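Local structure of fatty acid amide hydrolase (Candida albicans, 6KVR) at residues 26-29 against 30-34; 50-54 against 55-59; 65-68 against 69-73; 400-403 against 404-408. The protein probably hydrolyses monocarboxylic acid amides to the carboxylate and ammonium, as an amidase-family enzyme. All coordinates share one frame; numbering follows the deposited sequence.

Interaction 1 of 4, residues 26-29 against 30-34; sequences EWLP and KVEKY
Leu28 against Glu32 and Trp27 against Lys30 are contacts one turn apart along the long N-terminal alpha-helix 20-40, at the surface of the amidase. The helix is kinked at Pro29, whose ring nitrogen carries no hydrogen for a bond to the preceding turn. Beyond the kink the i to i+4 pattern goes on: Glu32 N donates to Leu28 O at 3.0 Å, and Lys33 N donates to Pro29 O in a nearly straight bond, 175° at the hydrogen. Proline is tolerated here at the cost of a kink: its nitrogen cannot donate, but its carbonyl still accepts.

The Trp27 side chain touches the loop residues Val173 and Ser411, and the aliphatic part of Lys30 comes up to the indole at a slant, with Lys30 CD 4.2 Å from Trp27 CE3. A long, flexible chain suits Lys30, since its methylenes can pack while the amino end, probably charged, stays at the surface; Lys30 CE ends up 3.5 Å from Glu26 O. On another side of the helix Leu28 and Glu32 cross obliquely. Leu28 holds CG anti to its nitrogen (chi1 -179°), which brings the isobutyl group to the Glu32 carboxylate, where Leu28 CG lies 3.6 Å from Glu32 OE1.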
loop_
_atom_site.group_PDB
_atom_site.type_symbol
_atom_site.label_atom_id
_atom_site.label_comp_id
_atom_site.label_asym_id
_atom_site.label_seq_id
_atom_site.Cartn_x
_atom_site.Cartn_y
_atom_site.Cartn_z
ATOM N N GLU A 26 -18.388 -14.010 35.336
ATOM C CA GLU A 26 -19.057 -13.695 34.075
ATOM C C GLU A 26 -18.494 -14.428 32.866
ATOM O O GLU A 26 -19.225 -14.603 31.885
ATOM C CB GLU A 26 -18.999 -12.188 33.767
ATOM C CG GLU A 26 -19.115 -11.287 34.967
ATOM C CD GLU A 26 -20.540 -11.229 35.492
ATOM O OE1 GLU A 26 -21.445 -11.789 34.823
ATOM O OE2 GLU A 26 -20.757 -10.638 36.578
ATOM N N TRP A 27 -17.229 -14.848 32.887
ATOM C CA TRP A 27 -16.626 -15.370 31.659
ATOM C C TRP A 27 -16.128 -16.806 31.756
ATOM O O TRP A 27 -16.294 -17.571 30.799
ATOM C CB TRP A 27 -15.494 -14.443 31.222
ATOM C CG TRP A 27 -16.024 -13.075 30.906
ATOM C CD1 TRP A 27 -16.044 -11.995 31.736
ATOM C CD2 TRP A 27 -16.639 -12.653 29.681
ATOM N NE1 TRP A 27 -16.617 -10.920 31.101
ATOM C CE2 TRP A 27 -16.997 -11.297 29.842
ATOM C CE3 TRP A 27 -16.916 -13.286 28.464
ATOM C CZ2 TRP A 27 -17.615 -10.558 28.837
ATOM C CZ3 TRP A 27 -17.536 -12.550 27.460
ATOM C CH2 TRP A 27 -17.872 -11.196 27.652
ATOM N N LEU A 28 -15.550 -17.204 32.888
ATOM C CA LEU A 28 -15.034 -18.564 33.030
ATOM C C LEU A 28 -16.030 -19.667 32.686
ATOM O O LEU A 28 -15.603 -20.662 32.073
ATOM C CB LEU A 28 -14.501 -18.762 34.453
ATOM C CG LEU A 28 -13.893 -20.133 34.770
ATOM C CD1 LEU A 28 -12.847 -20.559 33.727
ATOM C CD2 LEU A 28 -13.284 -20.109 36.165
ATOM N N PRO A 29 -17.326 -19.587 33.036
ATOM C CA PRO A 29 -18.256 -20.638 32.569
ATOM C C PRO A 29 -18.317 -20.778 31.051
ATOM O O PRO A 29 -18.362 -21.908 30.547
ATOM C CB PRO A 29 -19.604 -20.207 33.163
ATOM C CG PRO A 29 -19.233 -19.394 34.377
ATOM C CD PRO A 29 -17.982 -18.660 33.985
ATOM N N LYS A 30 -18.306 -19.671 30.301
ATOM C CA LYS A 30 -18.333 -19.783 28.844
ATOM C C LYS A 30 -17.075 -20.452 28.308
ATOM O O LYS A 30 -17.134 -21.168 27.301
ATOM C CB LYS A 30 -18.499 -18.403 28.210
ATOM C CG LYS A 30 -19.473 -17.504 28.946
ATOM C CD LYS A 30 -19.836 -16.315 28.089
ATOM C CE LYS A 30 -20.763 -15.384 28.823
ATOM N NZ LYS A 30 -22.103 -15.501 28.209
ATOM N N VAL A 31 -15.933 -20.229 28.964
ATOM C CA VAL A 31 -14.688 -20.866 28.540
ATOM C C VAL A 31 -14.750 -22.370 28.769
ATOM O O VAL A 31 -14.381 -23.164 27.892
ATOM C CB VAL A 31 -13.485 -20.237 29.266
ATOM C CG1 VAL A 31 -12.187 -20.976 28.912
ATOM C CG2 VAL A 31 -13.367 -18.776 28.926
ATOM N N GLU A 32 -15.241 -22.786 29.941
ATOM C CA GLU A 32 -15.342 -24.216 30.245
ATOM C C GLU A 32 -16.244 -24.948 29.252
ATOM O O GLU A 32 -15.904 -26.042 28.784
ATOM C CB GLU A 32 -15.834 -24.402 31.682
ATOM C CG GLU A 32 -14.896 -23.778 32.721
ATOM C CD GLU A 32 -15.483 -23.759 34.132
ATOM O OE1 GLU A 32 -14.702 -23.667 35.110
ATOM O OE2 GLU A 32 -16.733 -23.807 34.260
ATOM N N LYS A 33 -17.396 -24.366 28.915
ATOM C CA LYS A 33 -18.225 -24.930 27.853
ATOM C C LYS A 33 -17.440 -25.063 26.548
ATOM O O LYS A 33 -17.525 -26.090 25.863
ATOM C CB LYS A 33 -19.467 -24.053 27.672
ATOM C CG LYS A 33 -20.339 -24.369 26.464
ATOM C CD LYS A 33 -21.125 -25.660 26.634
ATOM C CE LYS A 33 -22.226 -25.734 25.579
ATOM N NZ LYS A 33 -21.972 -24.768 24.441
ATOM N N TYR A 34 -16.648 -24.037 26.200
ATOM C CA TYR A 34 -15.841 -24.097 24.981
ATOM C C TYR A 34 -14.830 -25.238 25.046
ATOM O O TYR A 34 -14.579 -25.917 24.039
ATOM C CB TYR A 34 -15.128 -22.757 24.767
ATOM C CG TYR A 34 -14.398 -22.567 23.440
ATOM C CD1 TYR A 34 -13.090 -23.009 23.267
ATOM C CD2 TYR A 34 -14.993 -21.889 22.388
ATOM C CE1 TYR A 34 -12.410 -22.800 22.075
ATOM C CE2 TYR A 34 -14.327 -21.682 21.185
ATOM C CZ TYR A 34 -13.033 -22.134 21.031
ATOM O OH TYR A 34 -12.371 -21.915 19.830
#

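Interaction 2 of 4, residues 50-54 against 55-59; sequences LPKPI and DDLIK
Leu57 and Ile54 carry most of this contact, in which the irregular end of a loop, with two prolines, runs into the first turn of helix 54-59 with Pro53 as N-cap residue. Leu57 turns back toward the loop it follows. Leu57 CD1 is the methyl nearer to Pro51 CG, at 3.9 Å, the two side chains crossing at about a right angle, while Leu57 CD2 lies 3.8 Å from Lys52 CB. With CG anti to the carbonyl carbon (chi1 -64°), the branched end is placed where Leu57 CD1 comes 3.5 Å from Lys52 O. A leucine suits this buried spot, for it also packs on Phe62 and Leu226.

Pro53 fits the N-cap because a residue there needs no helical N-H bond, and its carbonyl opens the helix by accepting from Leu57 N at 3.0 Å. Its ring lies alongside Asp56, both pointing the same way, with Pro53 CD 3.6 Å from Asp56 OD2. An aspartate in the first turn would probably also be favoured by the helix dipole.

Ile54 begins the helix and meets Ile58 one turn on. Ile58 N donates to Ile54 O at 2.8 Å, and beside that bond the side chains touch through Ile54 CG1 and Ile58 CD1, 4.2 Å apart.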
loop_
_atom_site.group_PDB
_atom_site.type_symbol
_atom_site.label_atom_id
_atom_site.label_comp_id
_atom_site.label_asym_id
_atom_site.label_seq_id
_atom_site.Cartn_x
_atom_site.Cartn_y
_atom_site.Cartn_z
ATOM N N LEU A 50 -2.249 -42.980 25.205
ATOM C CA LEU A 50 -0.910 -42.408 25.171
ATOM C C LEU A 50 0.099 -43.339 25.852
ATOM O O LEU A 50 -0.242 -44.069 26.790
ATOM C CB LEU A 50 -0.910 -41.038 25.844
ATOM C CG LEU A 50 -1.637 -39.934 25.061
ATOM C CD1 LEU A 50 -1.665 -38.615 25.835
ATOM C CD2 LEU A 50 -0.986 -39.747 23.698
ATOM N N PRO A 51 1.348 -43.352 25.379
ATOM C CA PRO A 51 2.350 -44.231 26.003
ATOM C C PRO A 51 2.636 -43.884 27.455
ATOM O O PRO A 51 2.939 -44.783 28.247
ATOM C CB PRO A 51 3.588 -44.044 25.109
ATOM C CG PRO A 51 3.344 -42.771 24.347
ATOM C CD PRO A 51 1.860 -42.697 24.163
ATOM N N LYS A 52 2.561 -42.612 27.824
ATOM C CA LYS A 52 2.593 -42.132 29.198
ATOM C C LYS A 52 1.642 -40.945 29.282
ATOM O O LYS A 52 1.226 -40.420 28.240
ATOM C CB LYS A 52 3.998 -41.701 29.635
ATOM C CG LYS A 52 5.138 -42.673 29.405
ATOM C CD LYS A 52 6.278 -42.340 30.384
ATOM C CE LYS A 52 7.656 -42.673 29.826
ATOM N NZ LYS A 52 7.896 -41.996 28.521
ATOM N N PRO A 53 1.264 -40.500 30.483
ATOM C CA PRO A 53 0.515 -39.245 30.595
ATOM C C PRO A 53 1.216 -38.129 29.828
ATOM O O PRO A 53 2.445 -38.121 29.694
ATOM C CB PRO A 53 0.501 -38.983 32.103
ATOM C CG PRO A 53 0.501 -40.369 32.698
ATOM C CD PRO A 53 1.384 -41.188 31.784
ATOM N N ILE A 54 0.417 -37.195 29.297
ATOM C CA ILE A 54 0.961 -36.197 28.376
ATOM C C ILE A 54 2.037 -35.356 29.062
ATOM O O ILE A 54 3.068 -35.034 28.461
ATOM C CB ILE A 54 -0.170 -35.330 27.783
ATOM C CG1 ILE A 54 0.388 -34.311 26.778
ATOM C CG2 ILE A 54 -0.971 -34.647 28.872
ATOM C CD1 ILE A 54 0.925 -34.962 25.507
ATOM N N ASP A 55 1.851 -35.029 30.344
ATOM C CA ASP A 55 2.854 -34.198 31.001
ATOM C C ASP A 55 4.169 -34.942 31.236
ATOM O O ASP A 55 5.229 -34.310 31.305
ATOM C CB ASP A 55 2.294 -33.644 32.304
ATOM C CG ASP A 55 1.422 -32.428 32.064
ATOM O OD1 ASP A 55 0.183 -32.529 32.244
ATOM O OD2 ASP A 55 1.985 -31.381 31.643
ATOM N N ASP A 56 4.135 -36.271 31.361
ATOM C CA ASP A 56 5.383 -37.029 31.352
ATOM C C ASP A 56 6.019 -37.028 29.971
ATOM O O ASP A 56 7.246 -36.934 29.845
ATOM C CB ASP A 56 5.137 -38.464 31.802
ATOM C CG ASP A 56 4.758 -38.548 33.250
ATOM O OD1 ASP A 56 5.213 -37.684 34.035
ATOM O OD2 ASP A 56 3.987 -39.464 33.595
ATOM N N LEU A 57 5.205 -37.162 28.921
ATOM C CA LEU A 57 5.749 -37.086 27.572
ATOM C C LEU A 57 6.380 -35.728 27.318
ATOM O O LEU A 57 7.392 -35.632 26.608
ATOM C CB LEU A 57 4.653 -37.383 26.550
ATOM C CG LEU A 57 4.078 -38.808 26.629
ATOM C CD1 LEU A 57 2.979 -39.053 25.592
ATOM C CD2 LEU A 57 5.176 -39.863 26.514
ATOM N N ILE A 58 5.822 -34.673 27.917
ATOM C CA ILE A 58 6.414 -33.347 27.776
ATOM C C ILE A 58 7.770 -33.291 28.475
ATOM O O ILE A 58 8.769 -32.863 27.882
ATOM C CB ILE A 58 5.444 -32.268 28.293
ATOM C CG1 ILE A 58 4.264 -32.143 27.315
ATOM C CG2 ILE A 58 6.163 -30.924 28.468
ATOM C CD1 ILE A 58 3.124 -31.286 27.799
ATOM N N LYS A 59 7.839 -33.762 29.730
ATOM C CA LYS A 59 9.113 -33.729 30.451
ATOM C C LYS A 59 10.193 -34.494 29.707
ATOM O O LYS A 59 11.367 -34.117 29.753
ATOM C CB LYS A 59 8.958 -34.293 31.862
ATOM C CG LYS A 59 8.484 -33.277 32.887
ATOM C CD LYS A 59 8.133 -33.928 34.223
ATOM C CE LYS A 59 7.585 -32.887 35.203
ATOM N NZ LYS A 59 6.130 -33.099 35.494
#

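Interaction 3 of 4, residues 65-68 against 69-73; sequences VDYL and YSQKL
Tyr67 and Gln71 pack one turn apart where helix 64-70 ends in a Schellman motif. The Gln71 chain runs aslant to the tyrosine and sets CG over one face of the ring, toward its rim, 3.7 Å from the Tyr67 ring centroid and 28° off its normal, a CH-pi contact. A bend at chi2 of Gln71 (-83°) then leaves the amide beside the phenol oxygen, with Gln71 OE1 3.4 Å from Tyr67 OH and the amide plane turned 38° from that of the ring. Glutamine suits this exposed place, offering its CG methylene to the ring and a polar group at its end.

Leu73 approaches Tyr67 at about a right angle, Leu73 CD1 lying 4.2 Å from Tyr67 CD2, and it also meets Leu68, with Leu73 CB 3.9 Å from Leu68 CD1. This apolar contact closes the helix end: Lys72 takes positive phi, its N bonds weakly to Tyr69 O, and Leu73 N turns back to Leu68 O at 3.1 Å.

Tyr69 runs alongside Val65, pointing the same way, and the Val65 carbonyl oxygen lies at the ring edge, 3.2 Å from Tyr69 CD2. Leu68 CD2 reaches the same side chain at Tyr69 CE2. The phenol oxygen of Tyr69 is hydrogen-bonded to Asp83 and Arg110, as suits a residue with an apolar flank and a polar tip. On the exposed side a water joins Asp66 and Ser70, donating to Asp66 OD2 at 2.9 Å and lying 3.1 Å from Ser70 OG.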
loop_
_atom_site.group_PDB
_atom_site.type_symbol
_atom_site.label_atom_id
_atom_site.label_comp_id
_atom_site.label_asym_id
_atom_site.label_seq_id
_atom_site.Cartn_x
_atom_site.Cartn_y
_atom_site.Cartn_z
ATOM N N VAL A 65 6.423 -37.082 16.233
ATOM C CA VAL A 65 6.489 -37.446 14.816
ATOM C C VAL A 65 7.161 -38.807 14.644
ATOM O O VAL A 65 6.719 -39.642 13.845
ATOM C CB VAL A 65 7.215 -36.346 14.021
ATOM C CG1 VAL A 65 7.466 -36.791 12.575
ATOM C CG2 VAL A 65 6.408 -35.050 14.067
ATOM N N ASP A 66 8.240 -39.053 15.393
ATOM C CA ASP A 66 8.900 -40.350 15.330
ATOM C C ASP A 66 7.964 -41.467 15.765
ATOM O O ASP A 66 7.891 -42.516 15.114
ATOM C CB ASP A 66 10.147 -40.338 16.203
ATOM C CG ASP A 66 11.165 -41.342 15.750
ATOM O OD1 ASP A 66 11.649 -41.209 14.604
ATOM O OD2 ASP A 66 11.447 -42.291 16.516
ATOM N N TYR A 67 7.232 -41.247 16.857
ATOM C CA TYR A 67 6.288 -42.237 17.373
ATOM C C TYR A 67 5.200 -42.584 16.360
ATOM O O TYR A 67 4.790 -43.747 16.252
ATOM C CB TYR A 67 5.655 -41.708 18.654
ATOM C CG TYR A 67 4.867 -42.736 19.437
ATOM C CD1 TYR A 67 5.506 -43.758 20.127
ATOM C CD2 TYR A 67 3.480 -42.669 19.497
ATOM C CE1 TYR A 67 4.783 -44.683 20.853
ATOM C CE2 TYR A 67 2.752 -43.582 20.215
ATOM C CZ TYR A 67 3.405 -44.588 20.886
ATOM O OH TYR A 67 2.664 -45.500 21.590
ATOM N N LEU A 68 4.686 -41.581 15.644
ATOM C CA LEU A 68 3.636 -41.818 14.660
ATOM C C LEU A 68 4.065 -42.869 13.642
ATOM O O LEU A 68 3.303 -43.785 13.305
ATOM C CB LEU A 68 3.296 -40.505 13.955
ATOM C CG LEU A 68 2.624 -40.622 12.588
ATOM C CD1 LEU A 68 1.199 -41.154 12.728
ATOM C CD2 LEU A 68 2.666 -39.279 11.855
ATOM N N TYR A 69 5.296 -42.743 13.144
ATOM C CA TYR A 69 5.788 -43.660 12.132
ATOM C C TYR A 69 6.216 -44.994 12.740
ATOM O O TYR A 69 5.894 -46.055 12.198
ATOM C CB TYR A 69 6.939 -43.000 11.386
ATOM C CG TYR A 69 6.478 -41.940 10.413
ATOM C CD1 TYR A 69 6.052 -42.287 9.138
ATOM C CD2 TYR A 69 6.458 -40.597 10.768
ATOM C CE1 TYR A 69 5.633 -41.330 8.242
ATOM C CE2 TYR A 69 6.047 -39.629 9.869
ATOM C CZ TYR A 69 5.631 -40.000 8.612
ATOM O OH TYR A 69 5.203 -39.052 7.703
ATOM N N SER A 70 6.908 -44.958 13.883
ATOM C CA SER A 70 7.458 -46.176 14.469
ATOM C C SER A 70 6.370 -47.086 15.028
ATOM O O SER A 70 6.522 -48.310 15.008
ATOM C CB SER A 70 8.463 -45.821 15.564
ATOM O OG SER A 70 7.797 -45.343 16.722
ATOM N N GLN A 71 5.288 -46.523 15.546
ATOM C CA GLN A 71 4.167 -47.319 16.019
ATOM C C GLN A 71 3.105 -47.526 14.955
ATOM O O GLN A 71 2.080 -48.153 15.246
ATOM C CB GLN A 71 3.531 -46.673 17.250
ATOM C CG GLN A 71 4.306 -46.951 18.509
ATOM C CD GLN A 71 3.970 -48.299 19.114
ATOM O OE1 GLN A 71 2.994 -48.435 19.865
ATOM N NE2 GLN A 71 4.751 -49.312 18.761
ATOM N N LYS A 72 3.323 -46.995 13.748
ATOM C CA LYS A 72 2.404 -47.126 12.619
ATOM C C LYS A 72 0.965 -46.827 13.039
ATOM O O LYS A 72 0.077 -47.682 12.966
ATOM C CB LYS A 72 2.520 -48.523 11.991
ATOM C CG LYS A 72 3.918 -48.859 11.459
ATOM C CD LYS A 72 4.081 -50.352 11.163
ATOM C CE LYS A 72 4.967 -50.584 9.943
ATOM N NZ LYS A 72 4.295 -51.390 8.870
ATOM N N LEU A 73 0.735 -45.584 13.487
ATOM C CA LEU A 73 -0.582 -45.250 14.024
ATOM C C LEU A 73 -1.643 -45.129 12.936
ATOM O O LEU A 73 -2.829 -45.280 13.231
ATOM C CB LEU A 73 -0.518 -43.957 14.837
ATOM C CG LEU A 73 0.471 -43.904 16.004
ATOM C CD1 LEU A 73 0.320 -42.567 16.746
ATOM C CD2 LEU A 73 0.291 -45.094 16.954
HETATM O O HOH W 1 9.653 -43.548 18.380
#

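Interaction 4 of 4, residues 400-403 against 404-408; sequences GNHM and QRKLL
Gly400 meets Arg405 at the start of helix 402-409, where the guanidinium group reaches back to the residues leading into the helix. Gly400 has positive phi, a conformation that glycine adopts easily, and its carbonyl takes a bond from Arg405 NH1 at 2.9 Å and 167°; the oxygen lies at the edge of the guanidinium, in its plane. A water beside it accepts from Arg405 NH2. The arginine reaches back because its chain, extended through chi2, bends at chi3 (51°).

Asn401 also has positive phi, which asparagine tolerates better than most residues. It holds the N-cap position, though its side chain makes no capping bond: ND2 is hydrogen-bonded to Leu423 O and Asp12 OD1. Its carbonyl does double duty, accepting from Arg405 N at 2.8 Å and lying over one face of the same guanidinium.

His402 opens the helix proper, its carbonyl accepting from Lys406 N at 3.0 Å. Met403, present as selenomethionine, has a flexible chain whose bends at chi2 and chi3 bring SE alongside Lys406, with Met403 SE 4.0 Å from Lys406 CE; Met403 CG packs on Leu407 CD1 at 3.8 Å.

The helix follows helix 385-397 and precedes helix 417-423. Gln404 OE1 is hydrogen-bonded to Tyr172 OH and NE2 to Thr206 O, its side chain about 6 Å from that of Leu207, a predicted substrate-binding residue, while His402 packs on Ala435, in helix 434-457 of the second subunit.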
loop_
_atom_site.group_PDB
_atom_site.type_symbol
_atom_site.label_atom_id
_atom_site.label_comp_id
_atom_site.label_asym_id
_atom_site.label_seq_id
_atom_site.Cartn_x
_atom_site.Cartn_y
_atom_site.Cartn_z
ATOM N N GLY A 400 -0.834 3.311 22.629
ATOM C CA GLY A 400 -0.868 3.215 24.072
ATOM C C GLY A 400 -1.480 1.929 24.583
ATOM O O GLY A 400 -1.973 1.903 25.711
ATOM N N ASN A 401 -1.462 0.865 23.768
ATOM C CA ASN A 401 -2.145 -0.405 24.042
ATOM C C ASN A 401 -3.656 -0.230 24.185
ATOM O O ASN A 401 -4.321 -1.056 24.802
ATOM C CB ASN A 401 -1.550 -1.109 25.267
ATOM C CG ASN A 401 -0.133 -1.601 25.006
ATOM O OD1 ASN A 401 0.206 -1.969 23.874
ATOM N ND2 ASN A 401 0.709 -1.577 26.031
ATOM N N HIS A 402 -4.213 0.806 23.546
ATOM C CA HIS A 402 -5.645 1.089 23.657
ATOM C C HIS A 402 -6.509 -0.099 23.245
ATOM O O HIS A 402 -7.412 -0.510 23.987
ATOM C CB HIS A 402 -6.028 2.289 22.797
ATOM C CG HIS A 402 -7.502 2.405 22.599
ATOM N ND1 HIS A 402 -8.351 2.823 23.602
ATOM C CD2 HIS A 402 -8.290 2.107 21.539
ATOM C CE1 HIS A 402 -9.595 2.805 23.158
ATOM N NE2 HIS A 402 -9.585 2.371 21.911
HETATM N N MSE A 403 -6.299 -0.620 22.036
HETATM C CA MSE A 403 -7.131 -1.737 21.573
HETATM C C MSE A 403 -6.887 -3.056 22.320
HETATM O O MSE A 403 -7.850 -3.771 22.643
HETATM C CB MSE A 403 -6.949 -1.976 20.073
HETATM C CG MSE A 403 -8.069 -2.833 19.499
HETATM SE SE MSE A 403 -9.817 -1.953 19.593
HETATM C CE MSE A 403 -9.587 -0.820 18.025
ATOM N N GLN A 404 -5.619 -3.409 22.561
ATOM C CA GLN A 404 -5.346 -4.614 23.347
ATOM C C GLN A 404 -6.004 -4.519 24.722
ATOM O O GLN A 404 -6.633 -5.480 25.192
ATOM C CB GLN A 404 -3.836 -4.836 23.491
ATOM C CG GLN A 404 -3.103 -5.233 22.206
ATOM C CD GLN A 404 -3.256 -6.720 21.846
ATOM O OE1 GLN A 404 -4.172 -7.402 22.314
ATOM N NE2 GLN A 404 -2.352 -7.218 20.999
ATOM N N ARG A 405 -5.884 -3.355 25.377
ATOM C CA ARG A 405 -6.492 -3.182 26.699
ATOM C C ARG A 405 -8.020 -3.281 26.638
ATOM O O ARG A 405 -8.640 -3.897 27.507
ATOM C CB ARG A 405 -6.061 -1.845 27.310
ATOM C CG ARG A 405 -6.311 -1.734 28.826
ATOM C CD ARG A 405 -5.508 -0.603 29.450
ATOM N NE ARG A 405 -5.711 0.629 28.700
ATOM C CZ ARG A 405 -4.804 1.175 27.899
ATOM N NH1 ARG A 405 -3.584 0.666 27.788
ATOM N NH2 ARG A 405 -5.132 2.245 27.182
ATOM N N LYS A 406 -8.645 -2.692 25.611
ATOM C CA LYS A 406 -10.097 -2.792 25.496
ATOM C C LYS A 406 -10.545 -4.237 25.334
ATOM O O LYS A 406 -11.504 -4.675 25.985
ATOM C CB LYS A 406 -10.606 -1.953 24.331
ATOM C CG LYS A 406 -12.117 -1.994 24.213
ATOM C CD LYS A 406 -12.550 -2.079 22.758
ATOM C CE LYS A 406 -12.621 -0.704 22.122
ATOM N NZ LYS A 406 -13.612 0.162 22.819
ATOM N N LEU A 407 -9.867 -4.999 24.470
ATOM C CA LEU A 407 -10.294 -6.383 24.254
ATOM C C LEU A 407 -9.993 -7.265 25.460
ATOM O O LEU A 407 -10.752 -8.187 25.743
ATOM C CB LEU A 407 -9.638 -6.942 22.997
ATOM C CG LEU A 407 -10.073 -6.236 21.702
ATOM C CD1 LEU A 407 -8.972 -6.314 20.664
ATOM C CD2 LEU A 407 -11.372 -6.837 21.162
ATOM N N LEU A 408 -8.915 -6.988 26.191
ATOM C CA LEU A 408 -8.559 -7.813 27.343
ATOM C C LEU A 408 -9.396 -7.466 28.571
ATOM O O LEU A 408 -9.870 -8.368 29.271
ATOM C CB LEU A 408 -7.068 -7.668 27.657
ATOM C CG LEU A 408 -6.064 -8.408 26.750
ATOM C CD1 LEU A 408 -4.626 -7.915 26.975
ATOM C CD2 LEU A 408 -6.146 -9.934 26.883
HETATM O O HOH W 2 -4.024 4.291 24.940
#

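Overall arrangement
All four contacts are local and follow one another along the chain, so none nests in or crosses another, and each closes only a single turn or cap. Interaction 1 lies within helix 20-40. The chain then travels on to interaction 2, at the start of helix 54-59; the nearest atoms of interactions 1 and 2 are about 17 Å apart. Interaction 3 follows on the next helix. Interactions 2 and 3 touch, Pro51 CD lying 3.9 Å from Tyr67 OH, and both lean on helix 100-118. Interaction 4 comes far later, yet approaches interaction 1 to about 7 Å between nearest atoms. Interactions 3 and 4 lie on opposite sides of the chain's centre, their centres 44 Å apart.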